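Local coordinates for protein beta-N-acetylhexosaminidase (Mycobacterium smegmatis, PDB 4YYF) that probably hydrolyses terminal non-reducing N-acetyl-D-hexosamine residues from N-acetyl-beta-D-hexosaminides, as a member of glycosyl hydrolase family 3, at residues 42-47 with 350-355; 153-158 with 286-291; 311-316 with 340-345; 319-322 with 326-329. The protein carries 1 engineered substitution. All coordinates share one frame; numbering follows the deposited sequence.

Interaction 1 (42-47 with 350-355). With NA (sodium ion), chain F.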
loop_
_atom_site.group_PDB
_atom_site.type_symbol
_atom_site.label_atom_id
_atom_site.label_comp_id
_atom_site.label_asym_id
_atom_site.label_seq_id
_atom_site.Cartn_x
_atom_site.Cartn_y
_atom_site.Cartn_z
ATOM N N ARG A 42 0.914 14.737 17.340
ATOM C CA ARG A 42 1.173 13.301 17.408
ATOM C C ARG A 42 0.045 12.510 16.741
ATOM O O ARG A 42 0.285 11.472 16.122
ATOM C CB ARG A 42 1.382 12.875 18.873
ATOM C CG ARG A 42 1.849 11.434 19.085
ATOM C CD ARG A 42 2.237 11.229 20.546
ATOM N NE ARG A 42 2.768 9.898 20.843
ATOM C CZ ARG A 42 4.061 9.585 20.839
ATOM N NH1 ARG A 42 4.980 10.503 20.527
ATOM N NH2 ARG A 42 4.438 8.348 21.146
ATOM N N ASP A 43 -1.184 13.001 16.835
ATOM C CA ASP A 43 -2.297 12.299 16.184
ATOM C C ASP A 43 -2.308 12.501 14.669
ATOM O O ASP A 43 -2.757 11.620 13.922
ATOM C CB ASP A 43 -3.641 12.702 16.797
ATOM C CG ASP A 43 -3.778 12.256 18.243
ATOM O OD1 ASP A 43 -2.964 11.421 18.698
ATOM O OD2 ASP A 43 -4.699 12.746 18.926
ATOM N N LYS A 44 -1.833 13.661 14.217
ATOM C CA LYS A 44 -1.625 13.877 12.789
ATOM C C LYS A 44 -0.600 12.891 12.281
ATOM O O LYS A 44 -0.775 12.314 11.219
ATOM C CB LYS A 44 -1.115 15.283 12.502
ATOM C CG LYS A 44 -2.094 16.392 12.786
ATOM C CD LYS A 44 -1.474 17.714 12.374
ATOM C CE LYS A 44 -2.491 18.836 12.378
ATOM N NZ LYS A 44 -1.905 20.081 11.786
ATOM N N LEU A 45 0.486 12.717 13.034
ATOM C CA LEU A 45 1.542 11.769 12.647
ATOM C C LEU A 45 1.052 10.324 12.650
ATOM O O LEU A 45 1.374 9.541 11.735
ATOM C CB LEU A 45 2.783 11.917 13.546
ATOM C CG LEU A 45 3.513 13.261 13.399
ATOM C CD1 LEU A 45 4.550 13.474 14.499
ATOM C CD2 LEU A 45 4.167 13.328 12.027
ATOM N N ALA A 46 0.255 9.962 13.655
ATOM C CA ALA A 46 -0.241 8.586 13.730
ATOM C C ALA A 46 -1.163 8.264 12.556
ATOM O O ALA A 46 -1.289 7.107 12.145
ATOM C CB ALA A 46 -0.948 8.326 15.076
ATOM N N GLN A 47 -1.803 9.287 11.999
ATOM C CA GLN A 47 -2.693 9.067 10.868
ATOM C C GLN A 47 -1.930 8.639 9.604
ATOM O O GLN A 47 -2.520 8.114 8.656
ATOM C CB GLN A 47 -3.522 10.335 10.624
ATOM C CG GLN A 47 -4.545 10.209 9.525
ATOM C CD GLN A 47 -5.578 9.131 9.790
ATOM O OE1 GLN A 47 -6.009 8.433 8.851
ATOM N NE2 GLN A 47 -5.998 8.994 11.065
ATOM N N ALA A 350 -0.004 17.730 4.093
ATOM C CA ALA A 350 -0.464 17.265 2.778
ATOM C C ALA A 350 -0.874 15.799 2.836
ATOM O O ALA A 350 -1.889 15.400 2.257
ATOM C CB ALA A 350 0.608 17.478 1.716
ATOM N N SER A 351 -0.076 14.997 3.529
ATOM C CA SER A 351 -0.318 13.561 3.616
ATOM C C SER A 351 -1.498 13.251 4.523
ATOM O O SER A 351 -2.236 12.291 4.294
ATOM C CB SER A 351 0.937 12.835 4.116
ATOM O OG SER A 351 1.935 12.838 3.108
ATOM N N LEU A 352 -1.660 14.051 5.567
ATOM C CA LEU A 352 -2.819 13.925 6.439
ATOM C C LEU A 352 -4.109 14.147 5.635
ATOM O O LEU A 352 -5.047 13.360 5.730
ATOM C CB LEU A 352 -2.712 14.920 7.599
ATOM C CG LEU A 352 -3.927 15.051 8.514
ATOM C CD1 LEU A 352 -4.249 13.707 9.169
ATOM C CD2 LEU A 352 -3.685 16.128 9.571
ATOM N N GLN A 353 -4.140 15.206 4.829
ATOM C CA GLN A 353 -5.276 15.458 3.942
ATOM C C GLN A 353 -5.549 14.309 2.970
ATOM O O GLN A 353 -6.705 13.944 2.755
ATOM C CB GLN A 353 -5.080 16.763 3.155
ATOM C CG GLN A 353 -4.949 18.019 4.026
ATOM C CD GLN A 353 -4.420 19.203 3.243
ATOM O OE1 GLN A 353 -4.708 19.348 2.050
ATOM N NE2 GLN A 353 -3.642 20.067 3.907
ATOM N N ARG A 354 -4.504 13.760 2.360
ATOM C CA ARG A 354 -4.698 12.655 1.417
ATOM C C ARG A 354 -5.247 11.419 2.091
ATOM O O ARG A 354 -6.048 10.700 1.502
ATOM C CB ARG A 354 -3.391 12.306 0.694
ATOM C CG ARG A 354 -2.935 13.412 -0.242
ATOM C CD ARG A 354 -1.756 12.970 -1.056
ATOM N NE ARG A 354 -1.307 14.007 -1.981
ATOM C CZ ARG A 354 -0.133 14.622 -1.893
ATOM N NH1 ARG A 354 0.703 14.287 -0.919
ATOM N NH2 ARG A 354 0.202 15.558 -2.781
ATOM N N ASN A 355 -4.789 11.148 3.307
ATOM C CA ASN A 355 -5.302 10.015 4.075
ATOM C C ASN A 355 -6.748 10.229 4.460
ATOM O O ASN A 355 -7.535 9.284 4.453
ATOM C CB ASN A 355 -4.481 9.777 5.346
ATOM C CG ASN A 355 -3.261 8.933 5.093
ATOM O OD1 ASN A 355 -3.371 7.719 4.912
ATOM N ND2 ASN A 355 -2.079 9.563 5.097
HETATM NA NA NA F . 3.650 14.231 2.698
HETATM O O HOH W 1 3.591 13.090 0.711
HETATM O O HOH W 2 5.247 12.728 3.340
#
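Leu352 sends its two methyls to two different partners. Leu352 CD1 is 3.5 Å from Gln47 CG. Leu352 CD2 lies against the aliphatic chain of Lys44 and meets Lys44 CG at 3.6 Å. Both partner chains cross the leucine at about a right angle, one at each methyl. The CG of Leu352 is anti to the backbone N (chi1 172°), which carries the fork over to the 42-47 segment.

Gln47 touches the leucine with its CB and CG and then bends at chi2. Its OE1 is hydrogen-bonded to Lys359. Lys44 runs on extended past the methyl, and its NZ bonds to the backbone O of Ala37. Asn355 slides past Gln47, and Asn355 CG is 3.7 Å from Gln47 O. Asn355 ND2 turns back to Ser351 O at 2.8 Å and also bonds to Asp317 O.

Ser351 takes no part in the packing against 42-47; Ser351 OG binds a sodium ion at 2.2 Å. Ala347 O and two waters complete the ligands.

The contact thus sets helix 41-46, just ahead of strand 49-52, against helix 345-357 near the chain end. Such joining of the two ends of the chain suits the closed TIM barrel of this family.

Interaction 2 (153-158 with 286-291)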
loop_
_atom_site.group_PDB
_atom_site.type_symbol
_atom_site.label_atom_id
_atom_site.label_comp_id
_atom_site.label_asym_id
_atom_site.label_seq_id
_atom_site.Cartn_x
_atom_site.Cartn_y
_atom_site.Cartn_z
ATOM N N VAL A 153 -9.335 -1.324 2.444
ATOM C CA VAL A 153 -8.238 -1.172 1.492
ATOM C C VAL A 153 -7.703 -2.540 1.109
ATOM O O VAL A 153 -7.430 -3.353 1.986
ATOM C CB VAL A 153 -7.057 -0.377 2.105
ATOM C CG1 VAL A 153 -5.904 -0.286 1.104
ATOM C CG2 VAL A 153 -7.489 1.027 2.537
ATOM N N ASP A 154 -7.542 -2.795 -0.190
ATOM C CA ASP A 154 -6.867 -4.012 -0.646
ATOM C C ASP A 154 -5.579 -3.613 -1.351
ATOM O O ASP A 154 -5.606 -2.820 -2.295
ATOM C CB ASP A 154 -7.764 -4.818 -1.614
ATOM C CG ASP A 154 -7.165 -6.175 -2.005
ATOM O OD1 ASP A 154 -6.104 -6.570 -1.461
ATOM O OD2 ASP A 154 -7.775 -6.883 -2.847
ATOM N N PHE A 155 -4.454 -4.173 -0.918
ATOM C CA PHE A 155 -3.191 -3.914 -1.606
ATOM C C PHE A 155 -3.135 -4.757 -2.869
ATOM O O PHE A 155 -2.391 -5.729 -2.957
ATOM C CB PHE A 155 -2.014 -4.211 -0.686
ATOM C CG PHE A 155 -1.926 -3.277 0.497
ATOM C CD1 PHE A 155 -2.021 -1.897 0.315
ATOM C CD2 PHE A 155 -1.779 -3.773 1.786
ATOM C CE1 PHE A 155 -1.934 -1.014 1.414
ATOM C CE2 PHE A 155 -1.699 -2.903 2.888
ATOM C CZ PHE A 155 -1.773 -1.519 2.689
ATOM N N ALA A 156 -3.960 -4.371 -3.835
ATOM C CA ALA A 156 -4.066 -5.051 -5.120
ATOM C C ALA A 156 -4.756 -4.076 -6.051
ATOM O O ALA A 156 -5.506 -3.220 -5.594
ATOM C CB ALA A 156 -4.892 -6.351 -4.960
ATOM N N PRO A 157 -4.547 -4.199 -7.372
ATOM C CA PRO A 157 -3.798 -5.219 -8.092
ATOM C C PRO A 157 -2.320 -4.894 -8.220
ATOM O O PRO A 157 -1.906 -3.738 -8.254
ATOM C CB PRO A 157 -4.418 -5.170 -9.491
ATOM C CG PRO A 157 -4.756 -3.695 -9.665
ATOM C CD PRO A 157 -5.274 -3.296 -8.286
ATOM N N VAL A 158 -1.538 -5.956 -8.316
ATOM C CA VAL A 158 -0.163 -5.887 -8.769
ATOM C C VAL A 158 -0.186 -5.444 -10.226
ATOM O O VAL A 158 -0.902 -6.023 -11.045
ATOM C CB VAL A 158 0.468 -7.290 -8.687
ATOM C CG1 VAL A 158 1.824 -7.339 -9.416
ATOM C CG2 VAL A 158 0.611 -7.711 -7.227
ATOM N N LEU A 286 -3.273 8.969 -2.735
ATOM C CA LEU A 286 -2.576 8.392 -1.603
ATOM C C LEU A 286 -1.466 7.446 -2.043
ATOM O O LEU A 286 -1.657 6.598 -2.921
ATOM C CB LEU A 286 -3.578 7.627 -0.737
ATOM C CG LEU A 286 -3.141 7.252 0.674
ATOM C CD1 LEU A 286 -2.912 8.528 1.471
ATOM C CD2 LEU A 286 -4.198 6.365 1.342
ATOM N N VAL A 287 -0.297 7.590 -1.428
ATOM C CA VAL A 287 0.846 6.746 -1.766
ATOM C C VAL A 287 1.354 6.013 -0.523
ATOM O O VAL A 287 1.763 6.653 0.451
ATOM C CB VAL A 287 1.989 7.572 -2.401
ATOM C CG1 VAL A 287 3.148 6.665 -2.759
ATOM C CG2 VAL A 287 1.501 8.291 -3.665
ATOM N N TYR A 288 1.312 4.676 -0.561
ATOM C CA TYR A 288 1.820 3.840 0.527
ATOM C C TYR A 288 3.252 3.406 0.248
ATOM O O TYR A 288 3.680 3.389 -0.908
ATOM C CB TYR A 288 0.998 2.545 0.635
ATOM C CG TYR A 288 -0.377 2.661 1.251
ATOM C CD1 TYR A 288 -0.560 2.460 2.610
ATOM C CD2 TYR A 288 -1.499 2.911 0.464
ATOM C CE1 TYR A 288 -1.831 2.534 3.189
ATOM C CE2 TYR A 288 -2.787 2.989 1.036
ATOM C CZ TYR A 288 -2.929 2.803 2.400
ATOM O OH TYR A 288 -4.173 2.871 2.998
ATOM N N THR A 289 3.980 3.016 1.301
ATOM C CA THR A 289 5.200 2.242 1.111
ATOM C C THR A 289 4.870 0.767 1.258
ATOM O O THR A 289 3.871 0.398 1.875
ATOM C CB THR A 289 6.267 2.536 2.179
ATOM O OG1 THR A 289 5.795 2.039 3.441
ATOM C CG2 THR A 289 6.561 4.022 2.271
ATOM N N ASP A 290 5.747 -0.078 0.732
ATOM C CA ASP A 290 5.717 -1.508 1.029
ATOM C C ASP A 290 6.226 -1.650 2.472
ATOM O O ASP A 290 6.662 -0.666 3.082
ATOM C CB ASP A 290 6.623 -2.249 0.031
ATOM C CG ASP A 290 6.319 -3.746 -0.083
ATOM O OD1 ASP A 290 5.598 -4.312 0.761
ATOM O OD2 ASP A 290 6.834 -4.362 -1.036
ATOM N N ASP A 291 6.153 -2.861 3.012
ATOM C CA ASP A 291 6.491 -3.156 4.414
ATOM C C ASP A 291 7.910 -2.714 4.782
ATOM O O ASP A 291 8.882 -3.178 4.200
ATOM C CB ASP A 291 6.258 -4.663 4.637
ATOM C CG ASP A 291 6.886 -5.220 5.904
ATOM O OD1 ASP A 291 7.160 -4.488 6.877
ATOM O OD2 ASP A 291 7.088 -6.453 5.920
#
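Phe155 drives one corner of its ring into the centre of the Tyr288 ring. Phe155 CE1 sits 3.8 Å above the tyrosine plane, over its middle, and lies almost equally far from all six ring carbons. Phe155 CE1 to Tyr288 CD1 is 3.9 Å, and Tyr288 CE1 is hardly farther. Phe155 CZ follows, displaced toward the CD1-CE1 bond of Tyr288. Tyr288 CD1 and CE1 lie at the edge of the Phe155 ring, near its plane. This is a T-shaped stack, with centroids 5.1 Å apart and planes at 81°. A slightly positive C-H edge over an electron-rich face probably adds a weak electrostatic gain to the van der Waals contact.

Val153 meets the far end of the same tyrosine. Val153 CG2 comes to 3.8 Å from Tyr288 OH, and Val153 CG1 stands a little farther off. The two side chains approach from opposite directions.

Strands 153-154 and 287-289 are not neighbours in the sheet. Strands 199-205 and 246-249 stand between them, so these side chains meet across the interior of the TIM barrel. All three residues are buried, close to the centre of the chain.

Phe155 leaves the strand through an inverse gamma turn, closed by a weak bond from Ala156 N to Asp154 O. Its carbonyl O is hydrogen-bonded by Lys203 NZ. The ring stands with CG anti to the carbonyl carbon (chi1 -66°), which swings it from the backbone toward Tyr288. Met248 of strand 246-249 also touches the Phe155 side chain, while Asn318 touches Tyr288.

Interaction 3 (311-316 with 340-345)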
loop_
_atom_site.group_PDB
_atom_site.type_symbol
_atom_site.label_atom_id
_atom_site.label_comp_id
_atom_site.label_asym_id
_atom_site.label_seq_id
_atom_site.Cartn_x
_atom_site.Cartn_y
_atom_site.Cartn_z
ATOM N N ALA A 311 10.863 7.576 4.651
ATOM C CA ALA A 311 9.755 7.449 3.710
ATOM C C ALA A 311 8.917 8.724 3.661
ATOM O O ALA A 311 8.627 9.231 2.583
ATOM C CB ALA A 311 8.878 6.240 4.045
ATOM N N LEU A 312 8.534 9.241 4.824
ATOM C CA LEU A 312 7.709 10.448 4.887
ATOM C C LEU A 312 8.475 11.665 4.397
ATOM O O LEU A 312 7.874 12.577 3.812
ATOM C CB LEU A 312 7.172 10.685 6.310
ATOM C CG LEU A 312 6.334 9.536 6.864
ATOM C CD1 LEU A 312 5.878 9.836 8.306
ATOM C CD2 LEU A 312 5.140 9.240 5.948
ATOM N N GLN A 313 9.790 11.687 4.628
ATOM C CA GLN A 313 10.643 12.749 4.077
ATOM C C GLN A 313 10.659 12.679 2.558
ATOM O O GLN A 313 10.646 13.706 1.875
ATOM C CB GLN A 313 12.098 12.605 4.543
ATOM C CG GLN A 313 12.403 13.017 5.958
ATOM C CD GLN A 313 13.854 12.723 6.318
ATOM O OE1 GLN A 313 14.410 11.696 5.914
ATOM N NE2 GLN A 313 14.479 13.631 7.059
ATOM N N ALA A 314 10.718 11.461 2.031
ATOM C CA ALA A 314 10.861 11.272 0.591
ATOM C C ALA A 314 9.562 11.612 -0.142
ATOM O O ALA A 314 9.583 12.063 -1.279
ATOM C CB ALA A 314 11.308 9.856 0.279
ATOM N N GLY A 315 8.427 11.388 0.502
ATOM C CA GLY A 315 7.171 11.777 -0.109
ATOM C C GLY A 315 6.031 10.795 0.019
ATOM O O GLY A 315 4.954 11.033 -0.534
ATOM N N ALA A 316 6.233 9.703 0.757
ATOM C CA ALA A 316 5.127 8.786 1.008
ATOM C C ALA A 316 4.068 9.470 1.871
ATOM O O ALA A 316 4.394 10.298 2.723
ATOM C CB ALA A 316 5.621 7.506 1.678
ATOM N N SER A 340 13.331 19.190 14.504
ATOM C CA SER A 340 14.661 19.427 13.935
ATOM C C SER A 340 14.577 19.931 12.492
ATOM O O SER A 340 15.568 20.416 11.941
ATOM C CB SER A 340 15.492 18.149 13.969
ATOM O OG SER A 340 14.978 17.221 13.028
ATOM N N GLY A 341 13.399 19.798 11.884
ATOM C CA GLY A 341 13.202 20.183 10.496
ATOM C C GLY A 341 13.635 19.114 9.517
ATOM O O GLY A 341 13.774 19.371 8.315
ATOM N N GLU A 342 13.856 17.909 10.033
ATOM C CA GLU A 342 14.134 16.772 9.176
ATOM C C GLU A 342 12.871 16.443 8.416
ATOM O O GLU A 342 12.915 15.877 7.322
ATOM C CB GLU A 342 14.528 15.563 10.015
ATOM C CG GLU A 342 15.918 15.620 10.586
ATOM C CD GLU A 342 16.134 14.495 11.569
ATOM O OE1 GLU A 342 15.662 14.615 12.721
ATOM O OE2 GLU A 342 16.740 13.479 11.170
ATOM N N LEU A 343 11.739 16.765 9.034
ATOM C CA LEU A 343 10.434 16.491 8.443
ATOM C C LEU A 343 9.652 17.794 8.429
ATOM O O LEU A 343 9.449 18.403 9.471
ATOM C CB LEU A 343 9.684 15.440 9.267
ATOM C CG LEU A 343 8.286 15.061 8.763
ATOM C CD1 LEU A 343 8.384 14.538 7.345
ATOM C CD2 LEU A 343 7.631 14.023 9.666
ATOM N N ASN A 344 9.232 18.236 7.251
ATOM C CA ASN A 344 8.548 19.515 7.148
ATOM C C ASN A 344 7.082 19.395 7.552
ATOM O O ASN A 344 6.431 18.405 7.224
ATOM C CB ASN A 344 8.641 20.042 5.719
ATOM C CG ASN A 344 8.166 21.474 5.596
ATOM O OD1 ASN A 344 6.980 21.732 5.369
ATOM N ND2 ASN A 344 9.094 22.421 5.746
ATOM N N GLN A 345 6.554 20.410 8.234
ATOM C CA GLN A 345 5.136 20.414 8.608
ATOM C C GLN A 345 4.218 20.241 7.388
ATOM O O GLN A 345 3.168 19.602 7.469
ATOM C CB GLN A 345 4.789 21.704 9.362
ATOM C CG GLN A 345 3.379 21.715 9.956
ATOM C CD GLN A 345 3.114 20.534 10.885
ATOM O OE1 GLN A 345 3.914 20.234 11.774
ATOM N NE2 GLN A 345 1.986 19.851 10.673
#
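Gln313 reaches from helix 304-314 to the backbone of Glu342. From CB the chain leaves with CG anti to the carbonyl carbon (chi1 -76°) and then runs extended. Gln313 CG passes 3.2 Å from Glu342 O. Gln313 CD comes next, at 3.4 Å from the same Glu342 O. At the tip, Gln313 NE2 donates a hydrogen bond of 2.7 Å to Glu342 O, with an N-H...O angle of 160°. The acceptor lies in the plane of the Gln313 amide. The NE2, however, stands above the carbonyl plane of Glu342, 41° out of it. Gln313 NE2 also brushes Glu342 CB at 3.5 Å.

The carbonyl belongs to the link between helix 327-340 and helix 345-357, in the outer helical layer of the TIM barrel. The glutamine thus ties the end of one helix to the turn between the next two. Gly341 ends helix 327-340 with a positive phi, and Gly315 does the same for helix 304-314. An ST turn helps shape the link: Ser340 OG accepts from Glu342 N and also bonds to Glu342 OE1. Glu342 OE2 forms a salt bridge with Arg333.

Beside the polar bond, Leu343 CD1 rests on the helix, 4.2 Å from Leu312 CB and close to Leu312 O.

Interaction 4 (319-322 with 326-329)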
loop_
_atom_site.group_PDB
_atom_site.type_symbol
_atom_site.label_atom_id
_atom_site.label_comp_id
_atom_site.label_asym_id
_atom_site.label_seq_id
_atom_site.Cartn_x
_atom_site.Cartn_y
_atom_site.Cartn_z
ATOM N N ALA A 319 3.136 5.279 5.770
ATOM C CA ALA A 319 4.236 4.366 6.072
ATOM C C ALA A 319 3.670 3.107 6.688
ATOM O O ALA A 319 3.001 3.158 7.732
ATOM C CB ALA A 319 5.222 5.023 7.029
ATOM N N LEU A 320 3.955 1.976 6.046
ATOM C CA LEU A 320 3.368 0.696 6.414
ATOM C C LEU A 320 4.448 -0.241 6.950
ATOM O O LEU A 320 5.521 -0.351 6.361
ATOM C CB LEU A 320 2.721 0.085 5.159
ATOM C CG LEU A 320 2.038 -1.297 5.090
ATOM C CD1 LEU A 320 3.004 -2.420 4.842
ATOM C CD2 LEU A 320 1.225 -1.605 6.317
ATOM N N TRP A 321 4.168 -0.902 8.070
ATOM C CA TRP A 321 4.995 -2.024 8.534
ATOM C C TRP A 321 4.123 -2.998 9.319
ATOM O O TRP A 321 2.946 -2.721 9.542
ATOM C CB TRP A 321 6.250 -1.557 9.292
ATOM C CG TRP A 321 6.063 -1.119 10.733
ATOM C CD1 TRP A 321 6.339 -1.856 11.860
ATOM C CD2 TRP A 321 5.621 0.171 11.195
ATOM N NE1 TRP A 321 6.078 -1.104 12.989
ATOM C CE2 TRP A 321 5.640 0.138 12.608
ATOM C CE3 TRP A 321 5.204 1.342 10.549
ATOM C CZ2 TRP A 321 5.244 1.235 13.386
ATOM C CZ3 TRP A 321 4.816 2.432 11.322
ATOM C CH2 TRP A 321 4.839 2.369 12.726
ATOM N N ILE A 322 4.655 -4.154 9.700
ATOM C CA ILE A 322 3.745 -5.250 10.028
ATOM C C ILE A 322 3.571 -5.595 11.504
ATOM O O ILE A 322 2.987 -6.624 11.832
ATOM C CB ILE A 322 4.005 -6.516 9.162
ATOM C CG1 ILE A 322 5.364 -7.144 9.474
ATOM C CG2 ILE A 322 3.891 -6.167 7.668
ATOM C CD1 ILE A 322 5.590 -8.474 8.764
ATOM N N GLU A 326 6.421 -1.020 17.625
ATOM C CA GLU A 326 7.319 0.109 17.391
ATOM C C GLU A 326 6.601 1.456 17.354
ATOM O O GLU A 326 7.245 2.503 17.267
ATOM C CB GLU A 326 8.088 -0.096 16.081
ATOM C CG GLU A 326 8.984 -1.330 16.059
ATOM C CD GLU A 326 8.235 -2.623 15.753
ATOM O OE1 GLU A 326 7.008 -2.580 15.487
ATOM O OE2 GLU A 326 8.883 -3.693 15.783
ATOM N N VAL A 327 5.273 1.435 17.415
ATOM C CA VAL A 327 4.500 2.654 17.173
ATOM C C VAL A 327 4.884 3.838 18.087
ATOM O O VAL A 327 5.123 4.937 17.598
ATOM C CB VAL A 327 2.981 2.394 17.222
ATOM C CG1 VAL A 327 2.219 3.711 17.306
ATOM C CG2 VAL A 327 2.538 1.580 15.987
ATOM N N PRO A 328 4.966 3.616 19.406
ATOM C CA PRO A 328 5.332 4.803 20.202
ATOM C C PRO A 328 6.750 5.330 19.930
ATOM O O PRO A 328 6.946 6.542 19.976
ATOM C CB PRO A 328 5.194 4.326 21.659
ATOM C CG PRO A 328 5.123 2.830 21.604
ATOM C CD PRO A 328 4.593 2.465 20.246
ATOM N N ALA A 329 7.708 4.452 19.646
ATOM C CA ALA A 329 9.067 4.893 19.306
ATOM C C ALA A 329 9.088 5.627 17.968
ATOM O O ALA A 329 9.837 6.598 17.772
ATOM C CB ALA A 329 10.012 3.713 19.271
#
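The indole of Trp321 and the carboxylate of Glu326 meet at a steep angle, with planes 76° apart. Glu326 OE1 lies at the edge of the indole, in its plane. Val327 CG2 approaches the six-membered part obliquely. The Trp321 side chain also touches Leu49 and Val51 of strand 49-52 and Val304 and Val308 of helix 304-314.

Trp321 NE1 donates to Glu326 OE1 over 3.0 Å, with an N-H...O angle of 156°. The indole N-H therefore points nearly straight at its acceptor, though it comes to OE1 from above the carboxylate plane. Glu326 bends at chi2 (81°), which folds its carboxylate back toward NE1. Glu326 CB stays near as well, 3.8 Å from Trp321 NE1. Thr323 OG1 is a second partner of OE1, so the loop itself helps place the acceptor.

Val327 CG2 touches Trp321 CZ2 at 3.8 Å, and Trp321 CH2 lies slightly farther away. Val327 crosses the indole at about a right angle and also touches Val62 and His66 of helix 56-66.

The tryptophan thus bridges the short turn from strand 319-321 into helix 327-340. This is the beta-to-alpha step of a beta-alpha unit, as repeated round a TIM barrel.

Interaction 2 is the central one: an aromatic and apolar contact inside the barrel, its centre about 2 Å from the centre of the chain. The centres of the others lie 14 to 19 Å out, between strand and helix or in the helical layer. Interactions 1 and 4 are also buried. Interaction 1 relies on aliphatic packing, whereas interaction 4 adds one hydrogen bond to a glutamate. Interaction 3 is only partly buried and joins a side-chain amide to a backbone carbonyl. Helix 327-340 runs from interaction 4 to interaction 3. Interactions 2 and 4 reach the same sheet, and Thr289 OG1 probably hydrogen-bonds Leu320 N between them. Leu286 packs on Asn355, joining interactions 1 and 2.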